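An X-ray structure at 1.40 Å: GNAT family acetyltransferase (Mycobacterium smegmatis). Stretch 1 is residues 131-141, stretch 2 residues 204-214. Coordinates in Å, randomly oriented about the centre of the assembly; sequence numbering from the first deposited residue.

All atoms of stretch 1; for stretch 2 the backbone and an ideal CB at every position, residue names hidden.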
ATOM      1  N   ALA A 131     -10.582   9.266   9.128  1.00 13.65           N
ATOM      2  CA  ALA A 131     -11.912   9.039   8.563  1.00 14.06           C
ATOM      3  C   ALA A 131     -12.268  10.067   7.496  1.00 14.47           C
ATOM      4  O   ALA A 131     -12.817   9.717   6.465  1.00 14.43           O
ATOM      5  CB  ALA A 131     -12.958   9.031   9.650  1.00 14.03           C
ATOM      6  N   THR A 132     -11.941  11.338   7.730  1.00 14.57           N
ATOM      7  CA  THR A 132     -12.240  12.345   6.713  1.00 15.30           C
ATOM      8  C   THR A 132     -11.434  12.082   5.440  1.00 13.63           C
ATOM      9  O   THR A 132     -11.965  12.206   4.342  1.00 14.08           O
ATOM     10  CB  THR A 132     -11.979  13.772   7.216  1.00 15.50           C
ATOM     11  OG1 THR A 132     -10.640  13.866   7.715  1.00 17.27           O
ATOM     12  CG2 THR A 132     -12.966  14.141   8.316  1.00 16.64           C
ATOM     13  N   ALA A 133     -10.178  11.669   5.586  1.00 14.38           N
ATOM     14  CA  ALA A 133      -9.376  11.327   4.418  1.00 13.86           C
ATOM     15  C   ALA A 133      -9.937  10.124   3.667  1.00 13.39           C
ATOM     16  O   ALA A 133      -9.970  10.112   2.436  1.00 14.86           O
ATOM     17  CB  ALA A 133      -7.928  11.059   4.819  1.00 15.17           C
ATOM     18  N   ALA A 134     -10.374   9.116   4.416  1.00 13.71           N
ATOM     19  CA  ALA A 134     -10.942   7.920   3.803  1.00 14.88           C
ATOM     20  C   ALA A 134     -12.217   8.242   3.028  1.00 13.65           C
ATOM     21  O   ALA A 134     -12.401   7.788   1.894  1.00 14.12           O
ATOM     22  CB  ALA A 134     -11.215   6.858   4.860  1.00 15.53           C
ATOM     23  N   LEU A 135     -13.097   9.027   3.636  1.00 13.38           N
ATOM     24  CA  LEU A 135     -14.310   9.446   2.950  1.00 13.70           C
ATOM     25  C   LEU A 135     -14.007  10.283   1.707  1.00 13.48           C
ATOM     26  O   LEU A 135     -14.636  10.110   0.660  1.00 14.02           O
ATOM     27  CB  LEU A 135     -15.208  10.235   3.902  1.00 15.19           C
ATOM     28  CG  LEU A 135     -15.875   9.396   4.989  1.00 13.14           C
ATOM     29  CD1 LEU A 135     -16.430  10.310   6.052  1.00 17.71           C
ATOM     30  CD2 LEU A 135     -16.995   8.544   4.412  1.00 15.36           C
ATOM     31  N   ALA A 136     -13.052  11.200   1.826  1.00 14.02           N
ATOM     32  CA  ALA A 136     -12.696  12.055   0.692  1.00 14.42           C
ATOM     33  C   ALA A 136     -12.143  11.239  -0.473  1.00 13.05           C
ATOM     34  O   ALA A 136     -12.488  11.464  -1.631  1.00 14.33           O
ATOM     35  CB  ALA A 136     -11.692  13.114   1.128  1.00 15.70           C
ATOM     36  N   MET A 137     -11.286  10.271  -0.158  1.00 13.39           N
ATOM     37  CA  MET A 137     -10.778   9.351  -1.168  1.00 14.87           C
ATOM     38  C   MET A 137     -11.908   8.528  -1.776  1.00 12.35           C
ATOM     39  O   MET A 137     -11.962   8.323  -2.983  1.00 14.49           O
ATOM     40  CB  MET A 137      -9.723   8.420  -0.568  1.00 15.31           C
ATOM     41  CG  MET A 137      -8.365   9.085  -0.378  1.00 14.73           C
ATOM     42  SD  MET A 137      -7.067   7.919   0.084  1.00 16.15           S
ATOM     43  CE  MET A 137      -7.466   7.614   1.797  1.00 19.46           C
ATOM     44  N   GLY A 138     -12.815   8.049  -0.925  1.00 13.70           N
ATOM     45  CA  GLY A 138     -13.942   7.275  -1.407  1.00 13.31           C
ATOM     46  C   GLY A 138     -14.774   8.063  -2.395  1.00 14.36           C
ATOM     47  O   GLY A 138     -15.140   7.560  -3.465  1.00 14.45           O
ATOM     48  N   LEU A 139     -15.078   9.307  -2.028  1.00 14.47           N
ATOM     49  CA  LEU A 139     -15.862  10.181  -2.897  1.00 14.36           C
ATOM     50  C   LEU A 139     -15.163  10.414  -4.223  1.00 14.74           C
ATOM     51  O   LEU A 139     -15.792  10.343  -5.274  1.00 15.36           O
ATOM     52  CB  LEU A 139     -16.143  11.520  -2.210  1.00 13.89           C
ATOM     53  CG  LEU A 139     -17.124  11.459  -1.042  1.00 14.12           C
ATOM     54  CD1 LEU A 139     -17.194  12.816  -0.358  1.00 16.08           C
ATOM     55  CD2 LEU A 139     -18.509  11.006  -1.517  1.00 15.09           C
ATOM     56  N   ASP A 140     -13.866  10.709  -4.182  1.00 14.92           N
ATOM     57  CA  ASP A 140     -13.151  10.973  -5.423  1.00 17.45           C
ATOM     58  C   ASP A 140     -13.206   9.753  -6.335  1.00 17.53           C
ATOM     59  O   ASP A 140     -13.475   9.860  -7.530  1.00 16.06           O
ATOM     60  CB  ASP A 140     -11.703  11.367  -5.140  1.00 17.27           C
ATOM     61  CG  ASP A 140     -10.973  11.800  -6.392  1.00 25.64           C
ATOM     62  OD1 ASP A 140     -11.212  12.940  -6.846  1.00 29.70           O
ATOM     63  OD2 ASP A 140     -10.168  11.003  -6.919  1.00 31.59           O
ATOM     64  N   HIS A 141     -12.977   8.582  -5.753  1.00 14.98           N
ATOM     65  CA  HIS A 141     -13.022   7.346  -6.513  1.00 13.89           C
ATOM     66  C   HIS A 141     -14.415   7.077  -7.090  1.00 14.92           C
ATOM     67  O   HIS A 141     -14.557   6.692  -8.249  1.00 16.20           O
ATOM     68  CB  HIS A 141     -12.580   6.181  -5.628  1.00 14.05           C
ATOM     69  CG  HIS A 141     -12.325   4.923  -6.386  1.00 14.38           C
ATOM     70  ND1 HIS A 141     -11.280   4.795  -7.273  1.00 17.13           N
ATOM     71  CD2 HIS A 141     -12.982   3.738  -6.401  1.00 14.82           C
ATOM     72  CE1 HIS A 141     -11.297   3.583  -7.798  1.00 16.83           C
ATOM     73  NE2 HIS A 141     -12.317   2.919  -7.282  1.00 15.70           N
ATOM     74  N   UNK A 204     -14.790  20.425   0.549  1.00 18.61           N
ATOM     75  CA  UNK A 204     -13.662  20.150   1.425  1.00 19.23           C
ATOM     76  C   UNK A 204     -13.033  18.796   1.073  1.00 17.48           C
ATOM     77  O   UNK A 204     -11.820  18.626   1.209  1.00 18.70           O
ATOM     78  CB  UNK A 204     -14.105  20.173   2.889  1.00 19.23           C
ATOM     79  N   UNK A 205     -13.849  17.846   0.617  1.00 17.29           N
ATOM     80  CA  UNK A 205     -13.334  16.529   0.239  1.00 17.74           C
ATOM     81  C   UNK A 205     -12.301  16.637  -0.878  1.00 17.20           C
ATOM     82  O   UNK A 205     -11.242  15.996  -0.832  1.00 17.43           O
ATOM     83  CB  UNK A 205     -14.481  15.615  -0.197  1.00 17.74           C
ATOM     84  N   UNK A 206     -12.608  17.435  -1.894  1.00 19.54           N
ATOM     85  CA  UNK A 206     -11.670  17.616  -2.992  1.00 17.16           C
ATOM     86  C   UNK A 206     -10.402  18.318  -2.519  1.00 19.03           C
ATOM     87  O   UNK A 206      -9.305  17.931  -2.913  1.00 17.46           O
ATOM     88  CB  UNK A 206     -12.323  18.411  -4.124  1.00 17.16           C
ATOM     89  N   UNK A 207     -10.547  19.332  -1.670  1.00 17.83           N
ATOM     90  CA  UNK A 207      -9.380  20.055  -1.176  1.00 19.59           C
ATOM     91  C   UNK A 207      -8.488  19.128  -0.357  1.00 18.97           C
ATOM     92  O   UNK A 207      -7.265  19.197  -0.443  1.00 17.98           O
ATOM     93  CB  UNK A 207      -9.809  21.260  -0.337  1.00 19.59           C
ATOM     94  N   UNK A 208      -9.101  18.233   0.413  1.00 18.32           N
ATOM     95  CA  UNK A 208      -8.336  17.317   1.256  1.00 16.79           C
ATOM     96  C   UNK A 208      -7.494  16.374   0.394  1.00 17.01           C
ATOM     97  O   UNK A 208      -6.298  16.184   0.643  1.00 16.33           O
ATOM     98  CB  UNK A 208      -9.272  16.516   2.164  1.00 16.79           C
ATOM     99  N   UNK A 209      -8.121  15.783  -0.614  1.00 17.08           N
ATOM    100  CA  UNK A 209      -7.423  14.852  -1.481  1.00 15.43           C
ATOM    101  C   UNK A 209      -6.314  15.561  -2.268  1.00 18.45           C
ATOM    102  O   UNK A 209      -5.199  15.049  -2.371  1.00 17.38           O
ATOM    103  CB  UNK A 209      -8.411  14.180  -2.437  1.00 15.43           C
ATOM    104  N   UNK A 210      -6.604  16.749  -2.795  1.00 17.22           N
ATOM    105  CA  UNK A 210      -5.606  17.482  -3.580  1.00 17.32           C
ATOM    106  C   UNK A 210      -4.397  17.831  -2.719  1.00 17.96           C
ATOM    107  O   UNK A 210      -3.258  17.646  -3.143  1.00 18.94           O
ATOM    108  CB  UNK A 210      -6.216  18.754  -4.173  1.00 17.32           C
ATOM    109  N   UNK A 211      -4.643  18.319  -1.509  1.00 16.21           N
ATOM    110  CA  UNK A 211      -3.567  18.654  -0.588  1.00 18.03           C
ATOM    111  C   UNK A 211      -2.805  17.399  -0.177  1.00 19.72           C
ATOM    112  O   UNK A 211      -1.579  17.417  -0.053  1.00 19.06           O
ATOM    113  CB  UNK A 211      -4.120  19.370   0.646  1.00 18.03           C
ATOM    114  N   UNK A 212      -3.533  16.304   0.026  1.00 17.81           N
ATOM    115  CA  UNK A 212      -2.914  15.061   0.456  1.00 18.38           C
ATOM    116  C   UNK A 212      -2.020  14.471  -0.617  1.00 16.12           C
ATOM    117  O   UNK A 212      -0.963  13.904  -0.315  1.00 16.88           O
ATOM    118  CB  UNK A 212      -3.988  14.046   0.852  1.00 18.38           C
ATOM    119  N   UNK A 213      -2.444  14.594  -1.872  1.00 17.02           N
ATOM    120  CA  UNK A 213      -1.632  14.132  -2.991  1.00 18.31           C
ATOM    121  C   UNK A 213      -0.382  14.983  -3.141  1.00 19.41           C
ATOM    122  O   UNK A 213       0.712  14.454  -3.347  1.00 19.55           O
ATOM    123  CB  UNK A 213      -2.444  14.154  -4.288  1.00 18.31           C
ATOM    124  N   UNK A 214      -0.552  16.300  -3.054  1.00 19.86           N
ATOM    125  CA  UNK A 214       0.577  17.219  -3.179  1.00 20.31           C
ATOM    126  C   UNK A 214       1.600  16.968  -2.074  1.00 19.83           C
ATOM    127  O   UNK A 214       2.808  16.970  -2.322  1.00 21.84           O
ATOM    128  CB  UNK A 214       0.094  18.670  -3.135  1.00 20.31           C
TER

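Both stretches are helical, and they cross nearly at right angles, 99° between their N-to-C directions, with axes 8.6 Å apart at closest approach. The backbones come closest where Ala-136 meets 205; longer side chains extend the contact from there.

Position 204 has its CA-to-CB bond sideways, with nothing of stretch 1 within 5.5 Å of the ideal CB. Almost any helix-compatible residue would suit; it is Ala-204, which makes no contact.

Position 205 is the tightest place. Its CA lies 4.5 Å from the CA of Ala-136, and its CB points toward stretch 1, where the ideal CB is already 3.9 Å from Leu-139 CD1 and 4.0 Å from Ala-136 CB. Little room is left beyond a methyl, so alanine, glycine or perhaps serine is expected. The residue is Ala-205. Its CB packs against both neighbours, while its carbonyl O comes within 3.5 Å of Ala-136 CB. Small residues on both helices permit this close approach.

Position 206 points away, and many side chains would do, polar or basic ones especially, with the Asp-140 carboxylate not far off; it is His-206, whose ND1 stays 4.9 Å from Asp-140 OD1, too far for a hydrogen bond. Position 207 is out of reach, so stretch 1 sets no preference; Arg-207 touches a crystal neighbour.

Position 208 points toward stretch 1, its ideal CB 4.3 Å from Ala-136 CB. Beyond it lies the surface formed by Thr-132, Ala-133 and Ala-136, whose short side chains leave space for a longer apolar one: leucine, isoleucine or methionine. Leu-208, with chi1 and chi2 both t, fills it. CD2 reaches Ala-133 CA at 3.8 Å and CB at 3.9 Å; CD1 lies 3.8 Å from both Thr-132 O and OG1 and 4.3 Å from Ala-136 CB.

Position 209 also points toward stretch 1, but its ideal CB remains 5.0 Å from Ala-136 CB and 5.1 Å from Asp-140 CB. A side chain somewhat larger than alanine is needed to close that gap, and valine, isoleucine or leucine could serve. In Val-209, chi1 is t and CG2 approaches Ala-136 CB at 3.7 Å, Ala-136 O at 3.6 Å and Met-137 CG at 4.4 Å.

Positions 210 and 211 are out of reach and tolerate many residues; both are alanine, Ala-210 and Ala-211. At position 212 an ideal CB would sit 3.1 Å from the carbonyl O of residue 208, a crowding that glycine avoids. Gly-212 is the deposited residue.

Position 213 has its CB sideways, but Asp-140 offers a negative charge. Its OD2 is 8.8 Å from the ideal CB at 213, so arginine suits best; lysine would fall short of hydrogen-bonding distance. Arg-213 is largely extended, m, t, t along chi1 to chi3, and its end comes nearer: NH2 donates a hydrogen bond to Asp-140 OD2 at 3.1 Å, part of a salt bridge. OD2 meets the guanidinium at its edge, near its plane.

Position 214 is far from stretch 1; Ala-214 occupies it.

Stretch 2, residues 204-214: AAHRLVAAGRA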
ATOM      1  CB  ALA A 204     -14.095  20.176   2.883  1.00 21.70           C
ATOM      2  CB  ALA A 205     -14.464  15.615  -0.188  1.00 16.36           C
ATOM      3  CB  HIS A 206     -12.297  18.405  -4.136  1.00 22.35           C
ATOM      4  CG  HIS A 206     -11.330  18.717  -5.233  1.00 26.64           C
ATOM      5  ND1 HIS A 206     -10.882  17.763  -6.123  1.00 36.22           N
ATOM      6  CD2 HIS A 206     -10.690  19.864  -5.555  1.00 28.66           C
ATOM      7  CE1 HIS A 206     -10.025  18.317  -6.962  1.00 35.30           C
ATOM      8  NE2 HIS A 206      -9.889  19.591  -6.638  1.00 33.71           N
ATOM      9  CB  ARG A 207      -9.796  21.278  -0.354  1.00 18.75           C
ATOM     10  CG  ARG A 207     -10.432  22.375  -1.209  1.00 20.35           C
ATOM     11  CD  ARG A 207     -10.591  23.696  -0.464  1.00 22.46           C
ATOM     12  NE  ARG A 207     -11.492  23.600   0.682  1.00 20.32           N
ATOM     13  CZ  ARG A 207     -12.816  23.690   0.604  1.00 21.41           C
ATOM     14  NH1 ARG A 207     -13.406  23.859  -0.571  1.00 21.86           N
ATOM     15  NH2 ARG A 207     -13.546  23.599   1.707  1.00 24.13           N
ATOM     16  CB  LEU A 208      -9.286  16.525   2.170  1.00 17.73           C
ATOM     17  CG  LEU A 208      -8.722  15.701   3.335  1.00 18.68           C
ATOM     18  CD1 LEU A 208      -9.852  15.307   4.290  1.00 20.10           C
ATOM     19  CD2 LEU A 208      -7.964  14.444   2.884  1.00 20.24           C
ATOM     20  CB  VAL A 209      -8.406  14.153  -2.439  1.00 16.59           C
ATOM     21  CG1 VAL A 209      -7.655  13.459  -3.561  1.00 21.49           C
ATOM     22  CG2 VAL A 209      -9.267  13.156  -1.673  1.00 18.29           C
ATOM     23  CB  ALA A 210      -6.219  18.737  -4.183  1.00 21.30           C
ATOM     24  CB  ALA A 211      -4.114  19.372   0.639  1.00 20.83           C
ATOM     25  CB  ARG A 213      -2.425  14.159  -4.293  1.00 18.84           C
ATOM     26  CG  ARG A 213      -3.500  13.085  -4.387  1.00 21.90           C
ATOM     27  CD  ARG A 213      -4.397  13.267  -5.592  1.00 35.63           C
ATOM     28  NE  ARG A 213      -5.295  12.125  -5.737  1.00 37.51           N
ATOM     29  CZ  ARG A 213      -6.378  12.117  -6.505  1.00 42.76           C
ATOM     30  NH1 ARG A 213      -6.711  13.198  -7.200  1.00 49.03           N
ATOM     31  NH2 ARG A 213      -7.132  11.027  -6.570  1.00 44.57           N
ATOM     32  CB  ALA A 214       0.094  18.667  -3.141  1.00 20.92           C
TER
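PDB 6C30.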